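Local atomic coordinates of sucrose 6(F)-phosphate phosphorylase (Thermoanaerobacterium thermosaccharolyticum DSM 571, PDB entry 6S9V), a protein that belongs to the alpha-amylase family of carbohydrate-active enzymes and is built round a closed barrel of parallel beta strands wrapped by helices. Residues K206-D211 with Y245-L250; F234-K239 with R266-Y271; D332-R337 with Y365-C370; C370-Y375 with K431-R436. All coordinates share one frame; numbering follows the deposited sequence.

Overall arrangement
Following the chain from the N terminus, contact 1 closes the first loop by pairing strand 207-210 with strand 248-251 in the eight-stranded parallel barrel. Contact 2 starts inside that loop, on helix 230-244, and ends beyond it, on the turn entering strand 269-271. The two therefore cross, and they touch, their centres about 10 Å apart. Contact 3 opens after both have closed, joining the ends of helices 324-336 and 364-367. Contact 4 follows in series, sharing Cys370, and ties the start of helix 372-384 to that of helix 432-446. Contacts 3 and 4 touch, on the opposite side of the chain's centre from the barrel pair; centres of contacts 1 and 3 lie about 33 Å apart.

Contact 1 of 4, residues K206-D211 with Y245-L250; sequences KIVRLD and YGIELL
Leu250 N gives a nearly straight hydrogen bond to Val208 O, 2.8 Å long, and Val208 N in turn donates to Glu248 O at 2.9 Å. Glu248 N to Lys206 O and Leu210 N to Leu250 O extend the parallel pairing at both ends. On one face of the sheet the packing is tight: Val208 CG2, beside its own backbone N, presses on Ile247 CG2 at 3.4 Å, closer than methyls usually come, and Leu210 CD1 meets Leu249 CD1 at 3.9 Å. Helix 187-202 covers Val208 and Leu249, and helix 230-244 also covers Leu249. On the other face the extended Arg209 runs away from Leu250. Its NH1 reaches Asp211 OD1 at 3.2 Å, close to the guanidinium plane, and also pairs with Asp96 OD2, while NE forms a salt bridge to a bound sulfate, probably from the crystallisation liquor. The strands, with helix 230-244 between them in the chain, make a right-handed beta-alpha-beta unit of the TIM-type barrel found in alpha-amylase relatives.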
loop_
_atom_site.group_PDB
_atom_site.type_symbol
_atom_site.label_atom_id
_atom_site.label_comp_id
_atom_site.label_asym_id
_atom_site.label_seq_id
_atom_site.Cartn_x
_atom_site.Cartn_y
_atom_site.Cartn_z
ATOM N N LYS A 206 14.202 -5.689 4.606
ATOM C CA LYS A 206 14.585 -6.133 3.277
ATOM C C LYS A 206 13.820 -5.467 2.142
ATOM O O LYS A 206 14.321 -5.440 1.015
ATOM C CB LYS A 206 14.314 -7.643 3.151
ATOM C CG LYS A 206 15.278 -8.574 3.848
ATOM C CD LYS A 206 15.072 -9.993 3.319
ATOM C CE LYS A 206 15.838 -11.026 4.125
ATOM N NZ LYS A 206 17.280 -10.700 4.250
ATOM N N ILE A 207 12.645 -4.912 2.412
ATOM C CA ILE A 207 11.830 -4.253 1.404
ATOM C C ILE A 207 11.379 -2.909 1.950
ATOM O O ILE A 207 10.972 -2.808 3.112
ATOM C CB ILE A 207 10.616 -5.118 1.001
ATOM C CG1 ILE A 207 11.069 -6.544 0.674
ATOM C CG2 ILE A 207 9.892 -4.492 -0.170
ATOM C CD1 ILE A 207 9.916 -7.502 0.426
ATOM N N VAL A 208 11.443 -1.880 1.116
ATOM C CA VAL A 208 11.075 -0.535 1.543
ATOM C C VAL A 208 10.033 0.006 0.578
ATOM O O VAL A 208 10.270 0.074 -0.636
ATOM C CB VAL A 208 12.283 0.408 1.626
ATOM C CG1 VAL A 208 11.829 1.854 1.796
ATOM C CG2 VAL A 208 13.166 0.011 2.802
ATOM N N ARG A 209 8.893 0.413 1.123
ATOM C CA ARG A 209 7.826 1.033 0.361
ATOM C C ARG A 209 8.094 2.529 0.269
ATOM O O ARG A 209 8.284 3.196 1.291
ATOM C CB ARG A 209 6.488 0.770 1.055
ATOM C CG ARG A 209 5.254 1.462 0.467
ATOM C CD ARG A 209 4.043 1.125 1.349
ATOM N NE ARG A 209 2.760 1.615 0.844
ATOM C CZ ARG A 209 2.315 2.862 0.986
ATOM N NH1 ARG A 209 3.064 3.778 1.597
ATOM N NH2 ARG A 209 1.123 3.194 0.506
ATOM N N LEU A 210 8.112 3.054 -0.953
ATOM C CA LEU A 210 8.304 4.485 -1.177
ATOM C C LEU A 210 6.938 5.161 -1.173
ATOM O O LEU A 210 6.233 5.185 -2.185
ATOM C CB LEU A 210 9.039 4.728 -2.488
ATOM C CG LEU A 210 10.453 4.151 -2.592
ATOM C CD1 LEU A 210 11.152 4.721 -3.799
ATOM C CD2 LEU A 210 11.278 4.417 -1.341
ATOM N N ASP A 211 6.584 5.746 -0.034
ATOM C CA ASP A 211 5.291 6.390 0.121
ATOM C C ASP A 211 5.210 7.656 -0.728
ATOM O O ASP A 211 6.133 8.474 -0.729
ATOM C CB ASP A 211 5.068 6.734 1.593
ATOM C CG ASP A 211 3.801 7.530 1.818
ATOM O OD1 ASP A 211 2.706 6.975 1.599
ATOM O OD2 ASP A 211 3.895 8.709 2.223
ATOM N N TYR A 245 22.427 -1.551 0.287
ATOM C CA TYR A 245 22.131 -2.026 1.633
ATOM C C TYR A 245 21.267 -3.284 1.641
ATOM O O TYR A 245 20.707 -3.626 2.685
ATOM C CB TYR A 245 21.437 -0.931 2.454
ATOM C CG TYR A 245 22.289 0.299 2.690
ATOM C CD1 TYR A 245 23.228 0.330 3.711
ATOM C CD2 TYR A 245 22.138 1.430 1.910
ATOM C CE1 TYR A 245 24.008 1.447 3.931
ATOM C CE2 TYR A 245 22.907 2.553 2.124
ATOM C CZ TYR A 245 23.839 2.559 3.134
ATOM O OH TYR A 245 24.613 3.681 3.344
ATOM N N GLY A 246 21.129 -3.963 0.504
ATOM C CA GLY A 246 20.340 -5.179 0.448
ATOM C C GLY A 246 18.843 -4.984 0.436
ATOM O O GLY A 246 18.107 -5.893 0.837
ATOM N N ILE A 247 18.363 -3.823 0.004
ATOM C CA ILE A 247 16.945 -3.481 0.084
ATOM C C ILE A 247 16.355 -3.395 -1.319
ATOM O O ILE A 247 16.946 -2.777 -2.213
ATOM C CB ILE A 247 16.742 -2.160 0.849
ATOM C CG1 ILE A 247 17.201 -2.324 2.298
ATOM C CG2 ILE A 247 15.283 -1.737 0.803
ATOM C CD1 ILE A 247 17.174 -1.040 3.114
ATOM N N GLU A 248 15.183 -3.999 -1.505
ATOM C CA GLU A 248 14.390 -3.823 -2.717
ATOM C C GLU A 248 13.333 -2.749 -2.462
ATOM O O GLU A 248 12.809 -2.648 -1.351
ATOM C CB GLU A 248 13.699 -5.124 -3.126
ATOM C CG GLU A 248 14.631 -6.282 -3.476
ATOM C CD GLU A 248 15.009 -6.334 -4.953
ATOM O OE1 GLU A 248 14.569 -5.454 -5.729
ATOM O OE2 GLU A 248 15.751 -7.268 -5.332
ATOM N N LEU A 249 13.037 -1.943 -3.480
ATOM C CA LEU A 249 12.067 -0.859 -3.362
ATOM C C LEU A 249 10.721 -1.288 -3.932
ATOM O O LEU A 249 10.654 -1.923 -4.987
ATOM C CB LEU A 249 12.543 0.403 -4.088
ATOM C CG LEU A 249 13.847 1.035 -3.584
ATOM C CD1 LEU A 249 14.156 2.315 -4.349
ATOM C CD2 LEU A 249 13.808 1.308 -2.093
ATOM N N LEU A 250 9.650 -0.935 -3.220
ATOM C CA LEU A 250 8.273 -1.137 -3.663
ATOM C C LEU A 250 7.646 0.246 -3.798
ATOM O O LEU A 250 7.505 0.967 -2.804
ATOM C CB LEU A 250 7.505 -2.006 -2.665
ATOM C CG LEU A 250 6.007 -2.212 -2.850
ATOM C CD1 LEU A 250 5.645 -2.675 -4.247
ATOM C CD2 LEU A 250 5.526 -3.211 -1.798
#

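Contact 2 of 4, residues F234-K239 with R266-Y271; sequences FLDWAK and RGFLIY
Phe268 packs on helix 230-244 chiefly through Leu235 and Lys239, one turn apart. Leu235 CB lies 3.7 Å from Phe268 CZ, and Lys239 CD comes equally near Phe268 CE1, both approaching the ring obliquely. Behind this tight part, Leu235 and Phe268 share Leu251 of the neighbouring strand 248-251 and Leu263 of helix 257-265, so the ring fills the layer between helices and barrel. Lys239 then passes the ring: with CG anti to the backbone N (chi1 -177°) and an extended chain beyond, its NZ arrives at Gly267 O, 2.9 Å away, from well above the carbonyl plane. Gly267, at positive phi, is the C-prime residue of the Schellman motif that ends helix 257-265 and turns the chain into barrel strand 269-271. The lysine thus holds on to a helix terminus, whose carbonyls would probably favour its positive charge. Toward solvent the contact is looser. Water 1 bridges Lys239 NZ, at 2.6 Å, to Arg266 O and sits over one face of the Phe268 ring, offset toward the rim. The exposed Asp236 sends OD1 to the ring edge, 3.4 Å from Phe268 CZ, its carboxylate nearly coplanar with the ring.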
loop_
_atom_site.group_PDB
_atom_site.type_symbol
_atom_site.label_atom_id
_atom_site.label_comp_id
_atom_site.label_asym_id
_atom_site.label_seq_id
_atom_site.Cartn_x
_atom_site.Cartn_y
_atom_site.Cartn_z
ATOM N N PHE A 234 15.368 10.302 -9.924
ATOM C CA PHE A 234 15.293 10.000 -8.500
ATOM C C PHE A 234 15.092 8.508 -8.262
ATOM O O PHE A 234 15.745 7.914 -7.397
ATOM C CB PHE A 234 14.155 10.785 -7.850
ATOM C CG PHE A 234 13.932 10.435 -6.407
ATOM C CD1 PHE A 234 14.774 10.936 -5.424
ATOM C CD2 PHE A 234 12.903 9.588 -6.034
ATOM C CE1 PHE A 234 14.590 10.606 -4.099
ATOM C CE2 PHE A 234 12.709 9.261 -4.706
ATOM C CZ PHE A 234 13.555 9.776 -3.735
ATOM N N LEU A 235 14.164 7.890 -8.996
ATOM C CA LEU A 235 13.916 6.463 -8.813
ATOM C C LEU A 235 15.174 5.649 -9.084
ATOM O O LEU A 235 15.515 4.743 -8.314
ATOM C CB LEU A 235 12.777 6.008 -9.721
ATOM C CG LEU A 235 11.386 6.523 -9.369
ATOM C CD1 LEU A 235 10.390 6.146 -10.455
ATOM C CD2 LEU A 235 10.936 5.983 -8.011
ATOM N N ASP A 236 15.886 5.965 -10.168
ATOM C CA ASP A 236 17.102 5.225 -10.477
ATOM C C ASP A 236 18.135 5.404 -9.377
ATOM O O ASP A 236 18.770 4.433 -8.949
ATOM C CB ASP A 236 17.684 5.684 -11.820
ATOM C CG ASP A 236 16.807 5.305 -13.002
ATOM O OD1 ASP A 236 15.925 4.433 -12.849
ATOM O OD2 ASP A 236 17.009 5.878 -14.096
ATOM N N TRP A 237 18.313 6.643 -8.903
ATOM C CA TRP A 237 19.233 6.894 -7.804
ATOM C C TRP A 237 18.843 6.089 -6.576
ATOM O O TRP A 237 19.679 5.412 -5.965
ATOM C CB TRP A 237 19.270 8.389 -7.468
ATOM C CG TRP A 237 20.034 8.649 -6.201
ATOM C CD1 TRP A 237 21.381 8.795 -6.075
ATOM C CD2 TRP A 237 19.492 8.783 -4.883
ATOM N NE1 TRP A 237 21.715 9.005 -4.761
ATOM C CE2 TRP A 237 20.572 9.003 -4.009
ATOM C CE3 TRP A 237 18.198 8.736 -4.357
ATOM C CZ2 TRP A 237 20.400 9.172 -2.638
ATOM C CZ3 TRP A 237 18.028 8.907 -3.001
ATOM C CH2 TRP A 237 19.121 9.123 -2.155
ATOM N N ALA A 238 17.565 6.156 -6.196
ATOM C CA ALA A 238 17.127 5.512 -4.968
ATOM C C ALA A 238 17.249 3.996 -5.062
ATOM O O ALA A 238 17.609 3.337 -4.079
ATOM C CB ALA A 238 15.692 5.925 -4.651
ATOM N N LYS A 239 16.938 3.425 -6.228
ATOM C CA LYS A 239 17.005 1.974 -6.378
ATOM C C LYS A 239 18.432 1.470 -6.182
ATOM O O LYS A 239 18.655 0.466 -5.493
ATOM C CB LYS A 239 16.467 1.572 -7.751
ATOM C CG LYS A 239 16.430 0.069 -7.977
ATOM C CD LYS A 239 15.703 -0.291 -9.259
ATOM C CE LYS A 239 15.492 -1.791 -9.359
ATOM N NZ LYS A 239 15.441 -2.258 -10.771
ATOM N N ARG A 266 10.270 -1.046 -16.629
ATOM C CA ARG A 266 11.605 -0.545 -16.346
ATOM C C ARG A 266 12.251 -1.204 -15.138
ATOM O O ARG A 266 13.361 -0.807 -14.758
ATOM C CB ARG A 266 11.553 0.973 -16.164
ATOM C CG ARG A 266 11.275 1.687 -17.478
ATOM C CD ARG A 266 11.331 3.191 -17.355
ATOM N NE ARG A 266 11.270 3.817 -18.675
ATOM C CZ ARG A 266 11.559 5.092 -18.915
ATOM N NH1 ARG A 266 11.936 5.886 -17.924
ATOM N NH2 ARG A 266 11.490 5.568 -20.151
ATOM N N GLY A 267 11.625 -2.233 -14.569
ATOM C CA GLY A 267 12.246 -3.013 -13.516
ATOM C C GLY A 267 11.947 -2.592 -12.098
ATOM O O GLY A 267 12.696 -2.977 -11.189
ATOM N N PHE A 268 10.896 -1.804 -11.875
ATOM C CA PHE A 268 10.483 -1.396 -10.539
ATOM C C PHE A 268 9.313 -2.243 -10.049
ATOM O O PHE A 268 8.381 -2.532 -10.806
ATOM C CB PHE A 268 10.084 0.088 -10.511
ATOM C CG PHE A 268 11.226 1.025 -10.793
ATOM C CD1 PHE A 268 12.089 1.416 -9.782
ATOM C CD2 PHE A 268 11.428 1.519 -12.067
ATOM C CE1 PHE A 268 13.140 2.276 -10.044
ATOM C CE2 PHE A 268 12.478 2.379 -12.334
ATOM C CZ PHE A 268 13.334 2.754 -11.318
ATOM N N LEU A 269 9.368 -2.637 -8.780
ATOM C CA LEU A 269 8.233 -3.294 -8.143
ATOM C C LEU A 269 7.109 -2.296 -7.878
ATOM O O LEU A 269 7.351 -1.170 -7.439
ATOM C CB LEU A 269 8.658 -3.949 -6.827
ATOM C CG LEU A 269 9.666 -5.098 -6.939
ATOM C CD1 LEU A 269 10.284 -5.433 -5.594
ATOM C CD2 LEU A 269 8.961 -6.320 -7.504
ATOM N N ILE A 270 5.878 -2.727 -8.146
ATOM C CA ILE A 270 4.694 -1.896 -7.971
ATOM C C ILE A 270 3.626 -2.671 -7.210
ATOM O O ILE A 270 3.689 -3.891 -7.052
ATOM C CB ILE A 270 4.110 -1.404 -9.314
ATOM C CG1 ILE A 270 3.666 -2.596 -10.170
ATOM C CG2 ILE A 270 5.131 -0.543 -10.058
ATOM C CD1 ILE A 270 2.844 -2.212 -11.388
ATOM N N TYR A 271 2.609 -1.928 -6.774
ATOM C CA TYR A 271 1.408 -2.512 -6.208
ATOM C C TYR A 271 0.374 -2.742 -7.301
ATOM O O TYR A 271 0.204 -1.912 -8.198
ATOM C CB TYR A 271 0.791 -1.599 -5.155
ATOM C CG TYR A 271 1.486 -1.592 -3.824
ATOM C CD1 TYR A 271 1.325 -2.647 -2.934
ATOM C CD2 TYR A 271 2.274 -0.518 -3.440
ATOM C CE1 TYR A 271 1.946 -2.638 -1.701
ATOM C CE2 TYR A 271 2.902 -0.500 -2.213
ATOM C CZ TYR A 271 2.731 -1.562 -1.345
ATOM O OH TYR A 271 3.353 -1.555 -0.123
HETATM O O HOH W 1 14.901 -0.461 -12.577
#

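Contact 3 of 4, residues D332-R337 with Y365-C370; sequences DICVQR and YSALNC
Arg337 reaches over to the C-terminal end of helix 364-367, which closes in a Schellman motif with Asn369, at positive phi, as the C-prime residue. Arg337 itself is the first residue past helix 324-336, so two helix C termini meet here, and their carbonyls probably favour the guanidinium charge. Arg337 CG stands anti to its carbonyl carbon (chi1 -67°), and the chain stays extended as far as NE. CB passes Ser366 O at 3.5 Å on the way. The guanidinium is sandwiched: Asn369 CB lies over the centre of one face, Ile333 CG2 over that of the other. Asn369 holds CG off any staggered position (chi1 -132°), and its amide stacks on the guanidinium, the planes only 18° apart, with Asn369 CG 3.5 Å from Arg337 NE. Deeper in, Cys334 SG touches Ala367 CB, both backed by Leu280 of helix 275-285. Water 2 donates to Ser366 O and, weakly, to Arg337 O. Arg337 NH1 binds Ala367 O at 2.9 Å, the oxygen lying in the guanidinium plane.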
loop_
_atom_site.group_PDB
_atom_site.type_symbol
_atom_site.label_atom_id
_atom_site.label_comp_id
_atom_site.label_asym_id
_atom_site.label_seq_id
_atom_site.Cartn_x
_atom_site.Cartn_y
_atom_site.Cartn_z
ATOM N N ASP A 332 -21.465 2.696 -5.731
ATOM C CA ASP A 332 -22.758 2.852 -5.073
ATOM C C ASP A 332 -23.120 1.620 -4.250
ATOM O O ASP A 332 -23.702 1.741 -3.166
ATOM C CB ASP A 332 -23.837 3.141 -6.114
ATOM C CG ASP A 332 -23.768 4.561 -6.663
ATOM O OD1 ASP A 332 -23.057 5.408 -6.080
ATOM O OD2 ASP A 332 -24.415 4.824 -7.694
ATOM N N ILE A 333 -22.820 0.423 -4.763
ATOM C CA ILE A 333 -23.090 -0.793 -3.997
ATOM C C ILE A 333 -22.231 -0.834 -2.741
ATOM O O ILE A 333 -22.709 -1.201 -1.661
ATOM C CB ILE A 333 -22.884 -2.047 -4.872
ATOM C CG1 ILE A 333 -24.004 -2.127 -5.921
ATOM C CG2 ILE A 333 -22.813 -3.315 -4.000
ATOM C CD1 ILE A 333 -23.783 -3.198 -6.967
ATOM N N CYS A 334 -20.953 -0.455 -2.849
ATOM C CA CYS A 334 -20.110 -0.420 -1.656
ATOM C C CYS A 334 -20.629 0.600 -0.645
ATOM O O CYS A 334 -20.628 0.346 0.569
ATOM C CB CYS A 334 -18.661 -0.106 -2.035
ATOM S SG CYS A 334 -17.815 -1.477 -2.854
ATOM N N VAL A 335 -21.074 1.761 -1.122
ATOM C CA VAL A 335 -21.595 2.780 -0.212
ATOM C C VAL A 335 -22.891 2.311 0.450
ATOM O O VAL A 335 -23.135 2.611 1.624
ATOM C CB VAL A 335 -21.760 4.115 -0.955
ATOM C CG1 VAL A 335 -22.492 5.129 -0.096
ATOM C CG2 VAL A 335 -20.379 4.660 -1.340
ATOM N N GLN A 336 -23.750 1.595 -0.282
ATOM C CA GLN A 336 -24.912 0.993 0.368
ATOM C C GLN A 336 -24.502 -0.014 1.434
ATOM O O GLN A 336 -25.255 -0.259 2.384
ATOM C CB GLN A 336 -25.831 0.309 -0.638
ATOM C CG GLN A 336 -26.723 1.240 -1.415
ATOM C CD GLN A 336 -27.519 0.501 -2.465
ATOM O OE1 GLN A 336 -27.292 -0.688 -2.708
ATOM N NE2 GLN A 336 -28.540 1.162 -2.998
ATOM N N ARG A 337 -23.313 -0.598 1.302
ATOM C CA ARG A 337 -22.802 -1.566 2.259
ATOM C C ARG A 337 -21.945 -0.910 3.330
ATOM O O ARG A 337 -21.189 -1.609 4.017
ATOM C CB ARG A 337 -22.020 -2.666 1.533
ATOM C CG ARG A 337 -22.933 -3.520 0.666
ATOM C CD ARG A 337 -22.207 -4.449 -0.282
ATOM N NE ARG A 337 -23.184 -5.113 -1.136
ATOM C CZ ARG A 337 -22.903 -6.042 -2.041
ATOM N NH1 ARG A 337 -21.652 -6.441 -2.238
ATOM N NH2 ARG A 337 -23.884 -6.571 -2.759
ATOM N N TYR A 365 -14.399 -7.270 3.392
ATOM C CA TYR A 365 -15.473 -8.180 3.769
ATOM C C TYR A 365 -16.823 -7.474 3.748
ATOM O O TYR A 365 -17.802 -8.015 3.215
ATOM C CB TYR A 365 -15.150 -8.758 5.146
ATOM C CG TYR A 365 -16.119 -9.774 5.696
ATOM C CD1 TYR A 365 -16.296 -11.012 5.086
ATOM C CD2 TYR A 365 -16.818 -9.514 6.863
ATOM C CE1 TYR A 365 -17.167 -11.956 5.625
ATOM C CE2 TYR A 365 -17.684 -10.442 7.403
ATOM C CZ TYR A 365 -17.864 -11.653 6.781
ATOM O OH TYR A 365 -18.732 -12.567 7.336
ATOM N N SER A 366 -16.893 -6.254 4.291
ATOM C CA SER A 366 -18.139 -5.486 4.228
ATOM C C SER A 366 -18.509 -5.143 2.787
ATOM O O SER A 366 -19.697 -5.111 2.428
ATOM C CB SER A 366 -18.015 -4.198 5.049
ATOM O OG SER A 366 -18.053 -4.453 6.442
ATOM N N ALA A 367 -17.502 -4.876 1.948
ATOM C CA ALA A 367 -17.762 -4.546 0.551
ATOM C C ALA A 367 -18.426 -5.700 -0.185
ATOM O O ALA A 367 -19.202 -5.473 -1.119
ATOM C CB ALA A 367 -16.460 -4.155 -0.147
ATOM N N LEU A 368 -18.146 -6.935 0.223
ATOM C CA LEU A 368 -18.779 -8.122 -0.337
ATOM C C LEU A 368 -20.041 -8.525 0.421
ATOM O O LEU A 368 -20.485 -9.674 0.313
ATOM C CB LEU A 368 -17.788 -9.284 -0.369
ATOM C CG LEU A 368 -16.649 -9.041 -1.362
ATOM C CD1 LEU A 368 -15.561 -10.114 -1.218
ATOM C CD2 LEU A 368 -17.182 -9.006 -2.785
ATOM N N ASN A 369 -20.621 -7.604 1.182
ATOM C CA ASN A 369 -21.865 -7.860 1.909
ATOM C C ASN A 369 -21.686 -8.958 2.955
ATOM O O ASN A 369 -22.632 -9.676 3.299
ATOM C CB ASN A 369 -22.986 -8.218 0.931
ATOM C CG ASN A 369 -24.262 -7.445 1.196
ATOM O OD1 ASN A 369 -24.384 -6.739 2.196
ATOM N ND2 ASN A 369 -25.219 -7.580 0.294
ATOM N N CYS A 370 -20.462 -9.095 3.464
ATOM C CA CYS A 370 -20.122 -10.084 4.488
ATOM C C CYS A 370 -20.431 -11.506 4.028
ATOM O O CYS A 370 -20.652 -12.404 4.846
ATOM C CB CYS A 370 -20.830 -9.779 5.814
ATOM S SG CYS A 370 -20.497 -8.114 6.435
HETATM O O HOH W 2 -21.670 -4.889 4.398
#

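Contact 4 of 4, residues C370-Y375 with K431-R436; sequences CDDDAY and KNVVQR
Asp373 OD1 takes a salt bridge of two hydrogen bonds from Arg436, NH1 at 2.9 Å and NH2 at 3.1 Å, where the N-terminal ends of helices 372-384 and 432-446 face each other. Asp371 is the N-cap of helix 372-384: its OD1 accepts from Ala374 N, which lies above the carboxylate plane. The end-on pair of Arg436 nitrogens converges on Asp373 OD1 from opposite faces of the carboxylate plane, and both bonds are bent (145° and 135°); the two groups' planes stand 64° apart. Arg436 NH2 also pairs with the C-terminal carboxylate of Val502. Asp372 stands across Val433 with OD2 3.6 Å from Val433 CB; its oxygens are satisfied by Tyr365 OH (OD1) and waters 3 and 4 (OD2). Water 3 also donates to Asn432 OD1 and accepts from Arg436 NH1, whereas water 4 accepts from Val433 N. Tyr375 OH is bonded to Gly395 O and to Arg379. Val433 CG2, anti to its backbone N, meets the edge of the Tyr375 ring at CD2, 4.1 Å away.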
loop_
_atom_site.group_PDB
_atom_site.type_symbol
_atom_site.label_atom_id
_atom_site.label_comp_id
_atom_site.label_asym_id
_atom_site.label_seq_id
_atom_site.Cartn_x
_atom_site.Cartn_y
_atom_site.Cartn_z
ATOM N N CYS A 370 -20.462 -9.095 3.464
ATOM C CA CYS A 370 -20.122 -10.084 4.488
ATOM C C CYS A 370 -20.431 -11.506 4.028
ATOM O O CYS A 370 -20.652 -12.404 4.846
ATOM C CB CYS A 370 -20.830 -9.779 5.814
ATOM S SG CYS A 370 -20.497 -8.114 6.435
ATOM N N ASP A 371 -20.389 -11.718 2.717
ATOM C CA ASP A 371 -20.625 -13.016 2.087
ATOM C C ASP A 371 -19.347 -13.834 2.225
ATOM O O ASP A 371 -18.397 -13.651 1.457
ATOM C CB ASP A 371 -20.992 -12.794 0.623
ATOM C CG ASP A 371 -21.361 -14.066 -0.118
ATOM O OD1 ASP A 371 -20.939 -15.171 0.272
ATOM O OD2 ASP A 371 -22.021 -13.934 -1.174
ATOM N N ASP A 372 -19.323 -14.746 3.204
ATOM C CA ASP A 372 -18.117 -15.527 3.480
ATOM C C ASP A 372 -17.610 -16.223 2.228
ATOM O O ASP A 372 -16.408 -16.229 1.940
ATOM C CB ASP A 372 -18.400 -16.595 4.540
ATOM C CG ASP A 372 -18.602 -16.031 5.931
ATOM O OD1 ASP A 372 -18.549 -14.803 6.112
ATOM O OD2 ASP A 372 -18.845 -16.846 6.854
ATOM N N ASP A 373 -18.522 -16.873 1.497
ATOM C CA ASP A 373 -18.120 -17.652 0.330
ATOM C C ASP A 373 -17.533 -16.753 -0.748
ATOM O O ASP A 373 -16.501 -17.082 -1.343
ATOM C CB ASP A 373 -19.329 -18.438 -0.187
ATOM C CG ASP A 373 -19.772 -19.539 0.785
ATOM O OD1 ASP A 373 -18.925 -20.043 1.551
ATOM O OD2 ASP A 373 -20.978 -19.863 0.828
ATOM N N ALA A 374 -18.168 -15.610 -1.011
ATOM C CA ALA A 374 -17.626 -14.673 -1.986
ATOM C C ALA A 374 -16.282 -14.119 -1.525
ATOM O O ALA A 374 -15.371 -13.904 -2.339
ATOM C CB ALA A 374 -18.619 -13.540 -2.225
ATOM N N TYR A 375 -16.136 -13.898 -0.218
ATOM C CA TYR A 375 -14.888 -13.362 0.307
ATOM C C TYR A 375 -13.758 -14.374 0.171
ATOM O O TYR A 375 -12.643 -14.016 -0.227
ATOM C CB TYR A 375 -15.070 -12.954 1.766
ATOM C CG TYR A 375 -13.813 -12.412 2.382
ATOM C CD1 TYR A 375 -13.119 -11.373 1.775
ATOM C CD2 TYR A 375 -13.308 -12.933 3.564
ATOM C CE1 TYR A 375 -11.968 -10.870 2.327
ATOM C CE2 TYR A 375 -12.149 -12.425 4.128
ATOM C CZ TYR A 375 -11.482 -11.396 3.500
ATOM O OH TYR A 375 -10.314 -10.892 4.038
ATOM N N LYS A 431 -13.688 -17.533 14.265
ATOM C CA LYS A 431 -14.786 -17.458 13.310
ATOM C C LYS A 431 -14.529 -18.396 12.140
ATOM O O LYS A 431 -13.396 -18.530 11.668
ATOM C CB LYS A 431 -14.960 -16.032 12.794
ATOM C CG LYS A 431 -15.389 -15.035 13.851
ATOM C CD LYS A 431 -16.042 -13.822 13.210
ATOM C CE LYS A 431 -15.020 -12.917 12.534
ATOM N NZ LYS A 431 -15.668 -11.708 11.936
ATOM N N ASN A 432 -15.595 -19.045 11.665
ATOM C CA ASN A 432 -15.441 -20.010 10.582
ATOM C C ASN A 432 -14.780 -19.384 9.361
ATOM O O ASN A 432 -13.901 -19.999 8.746
ATOM C CB ASN A 432 -16.796 -20.602 10.196
ATOM C CG ASN A 432 -16.679 -21.651 9.108
ATOM O OD1 ASN A 432 -16.979 -21.392 7.943
ATOM N ND2 ASN A 432 -16.223 -22.838 9.480
ATOM N N VAL A 433 -15.177 -18.158 8.996
ATOM C CA VAL A 433 -14.623 -17.530 7.799
ATOM C C VAL A 433 -13.126 -17.283 7.962
ATOM O O VAL A 433 -12.362 -17.397 6.994
ATOM C CB VAL A 433 -15.375 -16.225 7.461
ATOM C CG1 VAL A 433 -15.207 -15.191 8.575
ATOM C CG2 VAL A 433 -14.878 -15.666 6.127
ATOM N N VAL A 434 -12.676 -16.964 9.179
ATOM C CA VAL A 434 -11.256 -16.730 9.408
ATOM C C VAL A 434 -10.483 -18.045 9.360
ATOM O O VAL A 434 -9.394 -18.123 8.776
ATOM C CB VAL A 434 -11.047 -16.002 10.748
ATOM C CG1 VAL A 434 -9.560 -15.869 11.071
ATOM C CG2 VAL A 434 -11.713 -14.635 10.707
ATOM N N GLN A 435 -11.033 -19.103 9.957
ATOM C CA GLN A 435 -10.363 -20.398 9.886
ATOM C C GLN A 435 -10.267 -20.883 8.441
ATOM O O GLN A 435 -9.251 -21.464 8.040
ATOM C CB GLN A 435 -11.087 -21.418 10.765
ATOM C CG GLN A 435 -10.846 -21.251 12.285
ATOM C CD GLN A 435 -9.373 -21.384 12.708
ATOM O OE1 GLN A 435 -8.656 -22.285 12.261
ATOM N NE2 GLN A 435 -8.925 -20.485 13.588
ATOM N N ARG A 436 -11.307 -20.641 7.635
ATOM C CA ARG A 436 -11.230 -20.990 6.216
ATOM C C ARG A 436 -10.144 -20.193 5.508
ATOM O O ARG A 436 -9.418 -20.733 4.667
ATOM C CB ARG A 436 -12.571 -20.754 5.526
ATOM C CG ARG A 436 -13.667 -21.696 5.954
ATOM C CD ARG A 436 -14.998 -21.235 5.386
ATOM N NE ARG A 436 -15.036 -21.340 3.932
ATOM C CZ ARG A 436 -15.990 -20.813 3.167
ATOM N NH1 ARG A 436 -16.987 -20.125 3.717
ATOM N NH2 ARG A 436 -15.948 -20.976 1.850
HETATM O O HOH W 3 -17.630 -19.313 6.453
HETATM O O HOH W 4 -17.979 -17.021 9.630
#